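Local coordinates for protein aspartate semialdehyde dehydrogenase (Francisella tularensis subsp. tularensis, PDB 4WOJ) that probably catalyses the NADPH-dependent reductive dephosphorylation of L-aspartyl-4-phosphate to L-aspartate-semialdehyde, a shared step in lysine, methionine and threonine biosynthesis, at residues 158-169 / 275-286; 240-251 / 260-268. All blocks are in the same frame, centred on the assembly; numbering follows the deposited sequence.

Contact 1: 158-169 / 275-286; sequences LVEWVNSSTYQA and SHSQALTVKLRQ
Strands 159-167 and 275-284 pair antiparallel in the mixed sheet of the dimerisation domain, the axes of 161-167 and 275-284 approaching to 4.6 Å. Backbone bonds run in pairs from Trp161 and Lys283 to Tyr167 and Ser277. At one end Lys283 O receives Glu160 N at 2.8 Å and, weakly, Trp161 N, the signature of a classic beta bulge. Beyond it Arg285 N closes onto Leu158 O.

Trp161 has its CG wedged between backbone N and carbonyl carbon (chi1 57°), which lays the indole beside Lys283. Lys283 CB sits over one face, 3.7 Å from the centroid of the Trp161 six-membered ring, and its CD lies near NE1; the chain runs on to a salt bridge with Asp342. On the face carrying Val162, Ser164 and Thr166, Gln278 NE2 donates a nearly straight bond of 2.7 Å to Ser164 OG, which lies in the plane of the Gln278 amide. Gln168 CG stands over the ring of His276, 4.0 Å from its centroid, while Thr166 OG1 donates to a lone pair of Gln168 OE1 at 2.6 Å and so limits the turning of that amide. His276 is the predicted proton acceptor, and its side chain touches Cys141, the predicted acyl-thioester nucleophile.

The other face, with Asn163 and Tyr167, meets the second subunit: Asn163 OD1 bonds Thr281 there, and Tyr167 stacks on its own copy. Helix 141-149 covers Gln278 and His276, and strands 263-266 and 343-351 flank the pair within the sheet.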
loop_
_atom_site.group_PDB
_atom_site.type_symbol
_atom_site.label_atom_id
_atom_site.label_comp_id
_atom_site.label_asym_id
_atom_site.label_seq_id
_atom_site.Cartn_x
_atom_site.Cartn_y
_atom_site.Cartn_z
ATOM N N LEU B 158 -12.529 2.503 23.624
ATOM C CA LEU B 158 -11.513 3.571 23.651
ATOM C C LEU B 158 -11.265 4.276 22.313
ATOM O O LEU B 158 -10.587 5.293 22.260
ATOM C CB LEU B 158 -10.207 3.026 24.232
ATOM C CG LEU B 158 -10.287 2.745 25.744
ATOM C CD1 LEU B 158 -9.013 2.131 26.252
ATOM C CD2 LEU B 158 -10.569 4.011 26.552
ATOM N N VAL B 159 -11.874 3.781 21.240
ATOM C CA VAL B 159 -11.575 4.296 19.905
ATOM C C VAL B 159 -12.667 5.268 19.481
ATOM O O VAL B 159 -13.842 4.877 19.427
ATOM C CB VAL B 159 -11.514 3.145 18.883
ATOM C CG1 VAL B 159 -11.358 3.681 17.477
ATOM C CG2 VAL B 159 -10.407 2.180 19.243
ATOM N N GLU B 160 -12.248 6.497 19.145
ATOM C CA GLU B 160 -13.130 7.588 18.693
ATOM C C GLU B 160 -13.334 7.510 17.180
ATOM O O GLU B 160 -14.454 7.624 16.718
ATOM C CB GLU B 160 -12.548 8.964 19.052
ATOM C CG GLU B 160 -13.563 10.111 18.961
ATOM C CD GLU B 160 -13.050 11.435 19.516
ATOM O OE1 GLU B 160 -12.625 11.510 20.692
ATOM O OE2 GLU B 160 -13.075 12.435 18.778
ATOM N N TRP B 161 -12.232 7.359 16.425
ATOM C CA TRP B 161 -12.282 6.954 15.007
ATOM C C TRP B 161 -11.028 6.249 14.484
ATOM O O TRP B 161 -10.008 6.256 15.126
ATOM C CB TRP B 161 -12.644 8.101 14.073
ATOM C CG TRP B 161 -11.792 9.324 14.079
ATOM C CD1 TRP B 161 -12.195 10.569 14.492
ATOM C CD2 TRP B 161 -10.449 9.484 13.564
ATOM N NE1 TRP B 161 -11.201 11.464 14.294
ATOM C CE2 TRP B 161 -10.113 10.843 13.733
ATOM C CE3 TRP B 161 -9.498 8.614 13.006
ATOM C CZ2 TRP B 161 -8.872 11.364 13.374
ATOM C CZ3 TRP B 161 -8.251 9.126 12.643
ATOM C CH2 TRP B 161 -7.949 10.491 12.830
ATOM N N VAL B 162 -11.142 5.692 13.266
ATOM C CA VAL B 162 -10.049 4.988 12.573
ATOM C C VAL B 162 -9.888 5.374 11.102
ATOM O O VAL B 162 -10.796 5.169 10.311
ATOM C CB VAL B 162 -10.307 3.454 12.555
ATOM C CG1 VAL B 162 -9.110 2.732 12.002
ATOM C CG2 VAL B 162 -10.681 2.944 13.944
ATOM N N ASN B 163 -8.729 5.914 10.733
ATOM C CA ASN B 163 -8.359 5.976 9.331
ATOM C C ASN B 163 -7.630 4.691 8.974
ATOM O O ASN B 163 -6.656 4.351 9.672
ATOM C CB ASN B 163 -7.434 7.121 9.064
ATOM C CG ASN B 163 -7.226 7.346 7.580
ATOM O OD1 ASN B 163 -8.046 7.988 6.938
ATOM N ND2 ASN B 163 -6.113 6.869 7.037
ATOM N N SER B 164 -8.105 3.972 7.943
ATOM C CA SER B 164 -7.375 2.841 7.386
ATOM C C SER B 164 -7.020 3.040 5.914
ATOM O O SER B 164 -7.864 3.400 5.105
ATOM C CB SER B 164 -8.161 1.553 7.535
ATOM O OG SER B 164 -7.575 0.491 6.753
ATOM N N SER B 165 -5.761 2.810 5.579
ATOM C CA SER B 165 -5.294 2.718 4.183
ATOM C C SER B 165 -4.885 1.259 3.943
ATOM O O SER B 165 -4.008 0.763 4.594
ATOM C CB SER B 165 -4.086 3.623 3.935
ATOM O OG SER B 165 -4.366 4.996 4.204
ATOM N N THR B 166 -5.540 0.579 3.013
ATOM C CA THR B 166 -5.349 -0.815 2.860
ATOM C C THR B 166 -4.495 -1.122 1.652
ATOM O O THR B 166 -4.316 -0.296 0.756
ATOM C CB THR B 166 -6.649 -1.589 2.708
ATOM O OG1 THR B 166 -7.119 -1.460 1.367
ATOM C CG2 THR B 166 -7.698 -1.088 3.696
ATOM N N TYR B 167 -3.921 -2.304 1.724
ATOM C CA TYR B 167 -2.962 -2.821 0.776
ATOM C C TYR B 167 -3.494 -4.212 0.633
ATOM O O TYR B 167 -3.108 -5.106 1.360
ATOM C CB TYR B 167 -1.569 -2.861 1.380
ATOM C CG TYR B 167 -0.911 -1.526 1.826
ATOM C CD1 TYR B 167 -1.370 -0.792 2.911
ATOM C CD2 TYR B 167 0.229 -1.064 1.179
ATOM C CE1 TYR B 167 -0.740 0.408 3.304
ATOM C CE2 TYR B 167 0.871 0.111 1.558
ATOM C CZ TYR B 167 0.378 0.850 2.624
ATOM O OH TYR B 167 1.047 2.019 2.934
ATOM N N GLN B 168 -4.515 -4.337 -0.188
ATOM C CA GLN B 168 -5.302 -5.538 -0.297
ATOM C C GLN B 168 -4.903 -6.524 -1.378
ATOM O O GLN B 168 -4.672 -6.163 -2.527
ATOM C CB GLN B 168 -6.725 -5.156 -0.594
ATOM C CG GLN B 168 -7.352 -4.547 0.620
ATOM C CD GLN B 168 -8.762 -4.135 0.359
ATOM O OE1 GLN B 168 -9.141 -2.978 0.631
ATOM N NE2 GLN B 168 -9.578 -5.082 -0.134
ATOM N N ALA B 169 -4.884 -7.778 -0.989
ATOM C CA ALA B 169 -4.428 -8.871 -1.849
ATOM C C ALA B 169 -5.518 -9.342 -2.815
ATOM O O ALA B 169 -6.713 -9.098 -2.650
ATOM C CB ALA B 169 -3.966 -10.018 -0.993
ATOM N N SER B 275 -2.877 -12.065 1.913
ATOM C CA SER B 275 -2.892 -11.321 3.125
ATOM C C SER B 275 -3.205 -9.828 2.924
ATOM O O SER B 275 -2.607 -9.191 2.062
ATOM C CB SER B 275 -1.573 -11.498 3.828
ATOM O OG SER B 275 -1.621 -12.680 4.586
ATOM N N HIS B 276 -4.191 -9.308 3.673
ATOM C CA HIS B 276 -4.506 -7.873 3.618
ATOM C C HIS B 276 -3.690 -7.165 4.632
ATOM O O HIS B 276 -3.602 -7.628 5.755
ATOM C CB HIS B 276 -5.966 -7.575 3.861
ATOM C CG HIS B 276 -6.856 -8.008 2.735
ATOM N ND1 HIS B 276 -6.366 -8.453 1.531
ATOM C CD2 HIS B 276 -8.202 -8.062 2.630
ATOM C CE1 HIS B 276 -7.368 -8.765 0.734
ATOM N NE2 HIS B 276 -8.494 -8.542 1.379
ATOM N N SER B 277 -3.050 -6.085 4.205
ATOM C CA SER B 277 -2.336 -5.248 5.105
ATOM C C SER B 277 -3.065 -3.902 5.246
ATOM O O SER B 277 -3.845 -3.495 4.391
ATOM C CB SER B 277 -0.900 -5.038 4.676
ATOM O OG SER B 277 -0.288 -6.247 4.316
ATOM N N GLN B 278 -2.802 -3.235 6.347
ATOM C CA GLN B 278 -3.518 -2.014 6.713
ATOM C C GLN B 278 -2.653 -1.158 7.596
ATOM O O GLN B 278 -2.241 -1.603 8.652
ATOM C CB GLN B 278 -4.793 -2.354 7.514
ATOM C CG GLN B 278 -5.954 -2.812 6.670
ATOM C CD GLN B 278 -7.229 -3.071 7.417
ATOM O OE1 GLN B 278 -7.490 -4.167 7.853
ATOM N NE2 GLN B 278 -8.083 -2.062 7.483
ATOM N N ALA B 279 -2.448 0.082 7.170
ATOM C CA ALA B 279 -1.950 1.156 7.997
ATOM C C ALA B 279 -3.107 1.904 8.696
ATOM O O ALA B 279 -3.974 2.481 8.072
ATOM C CB ALA B 279 -1.141 2.115 7.158
ATOM N N LEU B 280 -3.089 1.897 10.017
ATOM C CA LEU B 280 -4.159 2.420 10.788
ATOM C C LEU B 280 -3.687 3.660 11.466
ATOM O O LEU B 280 -2.566 3.726 11.947
ATOM C CB LEU B 280 -4.636 1.419 11.821
ATOM C CG LEU B 280 -5.170 0.102 11.286
ATOM C CD1 LEU B 280 -5.784 -0.632 12.456
ATOM C CD2 LEU B 280 -6.195 0.233 10.184
ATOM N N THR B 281 -4.550 4.669 11.459
ATOM C CA THR B 281 -4.342 5.865 12.273
ATOM C C THR B 281 -5.580 5.993 13.119
ATOM O O THR B 281 -6.682 6.163 12.615
ATOM C CB THR B 281 -4.100 7.086 11.399
ATOM O OG1 THR B 281 -2.971 6.832 10.538
ATOM C CG2 THR B 281 -3.800 8.308 12.239
ATOM N N VAL B 282 -5.402 5.815 14.414
ATOM C CA VAL B 282 -6.528 5.636 15.330
ATOM C C VAL B 282 -6.548 6.787 16.318
ATOM O O VAL B 282 -5.514 7.055 16.969
ATOM C CB VAL B 282 -6.428 4.343 16.129
ATOM C CG1 VAL B 282 -7.684 4.133 16.932
ATOM C CG2 VAL B 282 -6.224 3.138 15.198
ATOM N N LYS B 283 -7.700 7.474 16.406
ATOM C CA LYS B 283 -7.881 8.534 17.398
ATOM C C LYS B 283 -8.585 7.905 18.580
ATOM O O LYS B 283 -9.595 7.244 18.421
ATOM C CB LYS B 283 -8.711 9.668 16.857
ATOM C CG LYS B 283 -8.863 10.812 17.842
ATOM C CD LYS B 283 -9.721 11.917 17.271
ATOM C CE LYS B 283 -9.521 13.208 18.022
ATOM N NZ LYS B 283 -8.242 13.858 17.626
ATOM N N LEU B 284 -8.019 8.101 19.765
ATOM C CA LEU B 284 -8.563 7.538 21.002
ATOM C C LEU B 284 -9.526 8.480 21.708
ATOM O O LEU B 284 -9.522 9.674 21.467
ATOM C CB LEU B 284 -7.414 7.142 21.945
ATOM C CG LEU B 284 -6.504 5.988 21.458
ATOM C CD1 LEU B 284 -5.363 5.789 22.416
ATOM C CD2 LEU B 284 -7.266 4.688 21.294
ATOM N N ARG B 285 -10.351 7.947 22.590
ATOM C CA ARG B 285 -11.217 8.808 23.399
ATOM C C ARG B 285 -10.463 9.426 24.579
ATOM O O ARG B 285 -10.933 10.373 25.170
ATOM C CB ARG B 285 -12.419 8.045 23.950
ATOM C CG ARG B 285 -13.340 7.486 22.901
ATOM C CD ARG B 285 -14.694 7.162 23.492
ATOM N NE ARG B 285 -15.413 6.170 22.689
ATOM C CZ ARG B 285 -16.019 6.427 21.538
ATOM N NH1 ARG B 285 -15.997 7.656 21.014
ATOM N NH2 ARG B 285 -16.664 5.451 20.907
ATOM N N GLN B 286 -9.330 8.844 24.931
ATOM C CA GLN B 286 -8.507 9.253 26.056
ATOM C C GLN B 286 -7.070 9.156 25.639
ATOM O O GLN B 286 -6.704 8.252 24.891
ATOM C CB GLN B 286 -8.622 8.246 27.186
ATOM C CG GLN B 286 -9.858 8.332 28.066
ATOM C CD GLN B 286 -10.125 7.017 28.775
ATOM O OE1 GLN B 286 -9.198 6.244 29.047
ATOM N NE2 GLN B 286 -11.392 6.747 29.067
HETATM O O HOH W 1 -14.715 2.826 20.875
HETATM O O HOH W 2 -4.299 5.614 8.348
HETATM O O HOH W 3 -1.040 -7.144 1.624
HETATM O O HOH W 4 -10.321 -8.006 -1.185
#

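Contact 2: 240-251 / 260-268; sequences QTKEEYKAATEL and TIPVDGICV
The axis of helix 242-251 runs nearly antiparallel to strand 263-266, at 161° and 6.8 Å, in a helix-on-sheet packing whose nearest CA atoms belong to Ala248 and Val263. Helix and strand form the second half of a long beta-alpha-beta crossover that starts from the parallel neighbour 159-167; strand 263-266 is outermost in the mixed sheet within this chain.

With CG1 of Val263 anti to its backbone N (chi1 180°), the two methyls split: CG1 meets Ala247 CB at 3.5 Å, while CG2 meets Leu251 CD2 at 3.4 Å. Between them Val263 CB lies against the CA of Ala248. The Leu251 side chain crosses that of Val263 at about a right angle, and its CD2 also reaches Ile261 CG2; Leu251 packs too on helix 141-149, on the same side of the sheet.

Thr241 and Glu244 form a capping box at the helix start. Thr241 N gives a 2.8 Å bond to Glu244 OE1, from above the carboxylate plane, and Glu244 N returns a weak one to Thr241 OG1. OE1 also pairs with Arg333 and Lys335 of the second subunit. Cys267 SG rests against the CG atoms of Glu243 and Glu244, while the Glu243 carboxylate bonds Asn140. The Glu243 side chain is about 5 Å from that of Cys141, the predicted acyl-thioester residue, so this end of the helix borders the predicted active site.

The other carboxylate oxygen, Glu244 OE2, accepts Cys267 N on its anti side at 3.0 Å, with an N-H...O angle of 174°, and a water bridges it to Cys267 O.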
loop_
_atom_site.group_PDB
_atom_site.type_symbol
_atom_site.label_atom_id
_atom_site.label_comp_id
_atom_site.label_asym_id
_atom_site.label_seq_id
_atom_site.Cartn_x
_atom_site.Cartn_y
_atom_site.Cartn_z
ATOM N N GLN B 240 -16.866 7.433 -1.825
ATOM C CA GLN B 240 -16.262 6.158 -1.432
ATOM C C GLN B 240 -16.520 5.088 -2.473
ATOM O O GLN B 240 -17.447 5.212 -3.278
ATOM C CB GLN B 240 -16.858 5.673 -0.117
ATOM C CG GLN B 240 -16.665 6.613 1.059
ATOM C CD GLN B 240 -17.528 6.240 2.242
ATOM O OE1 GLN B 240 -18.761 6.306 2.160
ATOM N NE2 GLN B 240 -16.895 5.837 3.344
ATOM N N THR B 241 -15.695 4.046 -2.478
ATOM C CA THR B 241 -16.092 2.828 -3.155
ATOM C C THR B 241 -16.973 2.077 -2.167
ATOM O O THR B 241 -17.061 2.439 -0.977
ATOM C CB THR B 241 -14.914 1.936 -3.588
ATOM O OG1 THR B 241 -14.178 1.489 -2.451
ATOM C CG2 THR B 241 -13.983 2.694 -4.467
ATOM N N LYS B 242 -17.644 1.043 -2.654
ATOM C CA LYS B 242 -18.514 0.251 -1.787
ATOM C C LYS B 242 -17.648 -0.449 -0.737
ATOM O O LYS B 242 -18.046 -0.550 0.436
ATOM C CB LYS B 242 -19.377 -0.733 -2.569
ATOM C CG LYS B 242 -20.652 -1.163 -1.841
ATOM C CD LYS B 242 -21.749 -1.554 -2.833
ATOM C CE LYS B 242 -21.654 -3.011 -3.297
ATOM N NZ LYS B 242 -22.634 -3.877 -2.572
ATOM N N GLU B 243 -16.449 -0.866 -1.161
ATOM C CA GLU B 243 -15.457 -1.475 -0.266
ATOM C C GLU B 243 -15.172 -0.658 0.968
ATOM O O GLU B 243 -15.043 -1.209 2.064
ATOM C CB GLU B 243 -14.136 -1.696 -1.012
ATOM C CG GLU B 243 -13.138 -2.604 -0.284
ATOM C CD GLU B 243 -13.629 -4.033 -0.142
ATOM O OE1 GLU B 243 -14.675 -4.378 -0.736
ATOM O OE2 GLU B 243 -12.947 -4.836 0.547
ATOM N N GLU B 244 -15.083 0.659 0.763
ATOM C CA GLU B 244 -14.747 1.657 1.800
ATOM C C GLU B 244 -15.934 2.036 2.714
ATOM O O GLU B 244 -15.782 2.163 3.921
ATOM C CB GLU B 244 -14.202 2.923 1.124
ATOM C CG GLU B 244 -12.904 2.683 0.360
ATOM C CD GLU B 244 -12.591 3.726 -0.709
ATOM O OE1 GLU B 244 -13.430 4.607 -1.017
ATOM O OE2 GLU B 244 -11.479 3.661 -1.259
ATOM N N TYR B 245 -17.110 2.215 2.131
ATOM C CA TYR B 245 -18.325 2.466 2.912
ATOM C C TYR B 245 -18.655 1.254 3.845
ATOM O O TYR B 245 -19.226 1.435 4.907
ATOM C CB TYR B 245 -19.507 2.805 1.958
ATOM C CG TYR B 245 -20.868 2.400 2.481
ATOM C CD1 TYR B 245 -21.680 3.300 3.162
ATOM C CD2 TYR B 245 -21.329 1.088 2.312
ATOM C CE1 TYR B 245 -22.914 2.893 3.647
ATOM C CE2 TYR B 245 -22.561 0.670 2.794
ATOM C CZ TYR B 245 -23.348 1.567 3.458
ATOM O OH TYR B 245 -24.563 1.112 3.925
ATOM N N LYS B 246 -18.364 0.026 3.403
ATOM C CA LYS B 246 -18.609 -1.172 4.221
ATOM C C LYS B 246 -17.959 -1.071 5.580
ATOM O O LYS B 246 -18.485 -1.570 6.568
ATOM C CB LYS B 246 -18.009 -2.439 3.593
ATOM C CG LYS B 246 -18.735 -2.964 2.376
ATOM C CD LYS B 246 -18.189 -4.310 1.924
ATOM C CE LYS B 246 -18.786 -4.752 0.584
ATOM N NZ LYS B 246 -17.940 -4.340 -0.586
ATOM N N ALA B 247 -16.767 -0.499 5.615
ATOM C CA ALA B 247 -16.035 -0.446 6.851
ATOM C C ALA B 247 -16.866 0.115 8.016
ATOM O O ALA B 247 -17.106 -0.591 8.978
ATOM C CB ALA B 247 -14.724 0.306 6.690
ATOM N N ALA B 248 -17.349 1.342 7.925
ATOM C CA ALA B 248 -17.903 2.001 9.123
ATOM C C ALA B 248 -19.160 1.312 9.616
ATOM O O ALA B 248 -19.316 1.055 10.788
ATOM C CB ALA B 248 -18.148 3.464 8.870
ATOM N N THR B 249 -20.054 0.996 8.701
ATOM C CA THR B 249 -21.386 0.487 9.031
ATOM C C THR B 249 -21.355 -0.915 9.603
ATOM O O THR B 249 -22.080 -1.225 10.549
ATOM C CB THR B 249 -22.287 0.514 7.779
ATOM O OG1 THR B 249 -21.509 0.149 6.620
ATOM C CG2 THR B 249 -22.851 1.941 7.595
ATOM N N GLU B 250 -20.492 -1.742 9.039
ATOM C CA GLU B 250 -20.265 -3.122 9.526
ATOM C C GLU B 250 -19.593 -3.154 10.910
ATOM O O GLU B 250 -20.040 -3.870 11.807
ATOM C CB GLU B 250 -19.446 -3.935 8.510
ATOM C CG GLU B 250 -20.192 -4.134 7.194
ATOM C CD GLU B 250 -19.465 -5.008 6.173
ATOM O OE1 GLU B 250 -18.476 -5.690 6.533
ATOM O OE2 GLU B 250 -19.870 -4.976 4.986
ATOM N N LEU B 251 -18.543 -2.355 11.081
ATOM C CA LEU B 251 -17.894 -2.227 12.392
ATOM C C LEU B 251 -18.909 -1.822 13.458
ATOM O O LEU B 251 -18.965 -2.408 14.536
ATOM C CB LEU B 251 -16.747 -1.199 12.373
ATOM C CG LEU B 251 -16.087 -0.945 13.743
ATOM C CD1 LEU B 251 -15.312 -2.178 14.174
ATOM C CD2 LEU B 251 -15.192 0.268 13.753
ATOM N N THR B 260 -21.719 6.143 17.075
ATOM C CA THR B 260 -20.985 5.694 15.888
ATOM C C THR B 260 -19.486 6.024 15.934
ATOM O O THR B 260 -19.071 7.126 16.266
ATOM C CB THR B 260 -21.544 6.204 14.561
ATOM O OG1 THR B 260 -20.750 5.636 13.500
ATOM C CG2 THR B 260 -21.506 7.736 14.486
ATOM N N ILE B 261 -18.688 5.023 15.620
ATOM C CA ILE B 261 -17.265 5.195 15.440
ATOM C C ILE B 261 -17.053 5.308 13.934
ATOM O O ILE B 261 -17.228 4.316 13.190
ATOM C CB ILE B 261 -16.515 3.977 15.990
ATOM C CG1 ILE B 261 -16.680 3.913 17.497
ATOM C CG2 ILE B 261 -15.030 3.961 15.585
ATOM C CD1 ILE B 261 -16.469 2.496 17.998
ATOM N N PRO B 262 -16.684 6.504 13.462
ATOM C CA PRO B 262 -16.402 6.612 12.050
ATOM C C PRO B 262 -15.190 5.749 11.643
ATOM O O PRO B 262 -14.217 5.638 12.386
ATOM C CB PRO B 262 -16.108 8.099 11.865
ATOM C CG PRO B 262 -16.653 8.789 13.058
ATOM C CD PRO B 262 -16.573 7.794 14.151
ATOM N N VAL B 263 -15.277 5.140 10.466
ATOM C CA VAL B 263 -14.135 4.432 9.822
ATOM C C VAL B 263 -14.059 4.968 8.412
ATOM O O VAL B 263 -15.045 5.070 7.707
ATOM C CB VAL B 263 -14.252 2.895 9.846
ATOM C CG1 VAL B 263 -13.049 2.212 9.167
ATOM C CG2 VAL B 263 -14.345 2.385 11.279
ATOM N N ASP B 264 -12.890 5.401 8.008
ATOM C CA ASP B 264 -12.751 5.928 6.666
ATOM C C ASP B 264 -11.314 5.715 6.229
ATOM O O ASP B 264 -10.474 5.324 7.012
ATOM C CB ASP B 264 -13.145 7.416 6.614
ATOM C CG ASP B 264 -13.832 7.813 5.275
ATOM O OD1 ASP B 264 -13.579 7.121 4.239
ATOM O OD2 ASP B 264 -14.652 8.802 5.281
ATOM N N GLY B 265 -11.083 5.978 4.958
ATOM C CA GLY B 265 -9.788 5.942 4.358
ATOM C C GLY B 265 -9.946 5.451 2.925
ATOM O O GLY B 265 -11.008 5.626 2.306
ATOM N N ILE B 266 -8.885 4.840 2.403
ATOM C CA ILE B 266 -8.922 4.326 1.078
ATOM C C ILE B 266 -8.541 2.847 0.997
ATOM O O ILE B 266 -7.606 2.390 1.667
ATOM C CB ILE B 266 -7.981 5.116 0.203
ATOM C CG1 ILE B 266 -8.328 4.868 -1.277
ATOM C CG2 ILE B 266 -6.532 4.733 0.542
ATOM C CD1 ILE B 266 -7.295 5.376 -2.243
ATOM N N CYS B 267 -9.234 2.138 0.107
ATOM C CA CYS B 267 -8.963 0.742 -0.169
ATOM C C CYS B 267 -8.196 0.555 -1.512
ATOM O O CYS B 267 -8.639 0.987 -2.559
ATOM C CB CYS B 267 -10.274 -0.064 -0.094
ATOM S SG CYS B 267 -11.041 -0.128 1.565
ATOM N N VAL B 268 -7.054 -0.114 -1.460
ATOM C CA VAL B 268 -6.151 -0.217 -2.598
ATOM C C VAL B 268 -5.766 -1.671 -2.842
ATOM O O VAL B 268 -5.397 -2.388 -1.920
ATOM C CB VAL B 268 -4.860 0.572 -2.374
ATOM C CG1 VAL B 268 -4.014 0.645 -3.654
ATOM C CG2 VAL B 268 -5.149 2.008 -1.862
HETATM O O HOH W 5 -11.119 1.822 -3.210
#

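Overall arrangement
After the N-terminal parallel sheet and helix 141-149, the chain enters strand 159-167, then makes a long excursion that includes helices 175-191 and 198-209. Contact 2 closes the short loop, the chain turning back through residues 256-262 from helix 242-255 to strand 263-266. Strand 275-284 follows and closes the much wider loop of contact 1, within which contact 2 lies entirely. The two share one sheet: 159-167 sits between 263-266 and 275-284, with Ser164 N probably bonded to Asp264 O and Gln168 N to Val268 O. Helix, outer strand and inner pair thus form one unit, which touches the second subunit through both contacts.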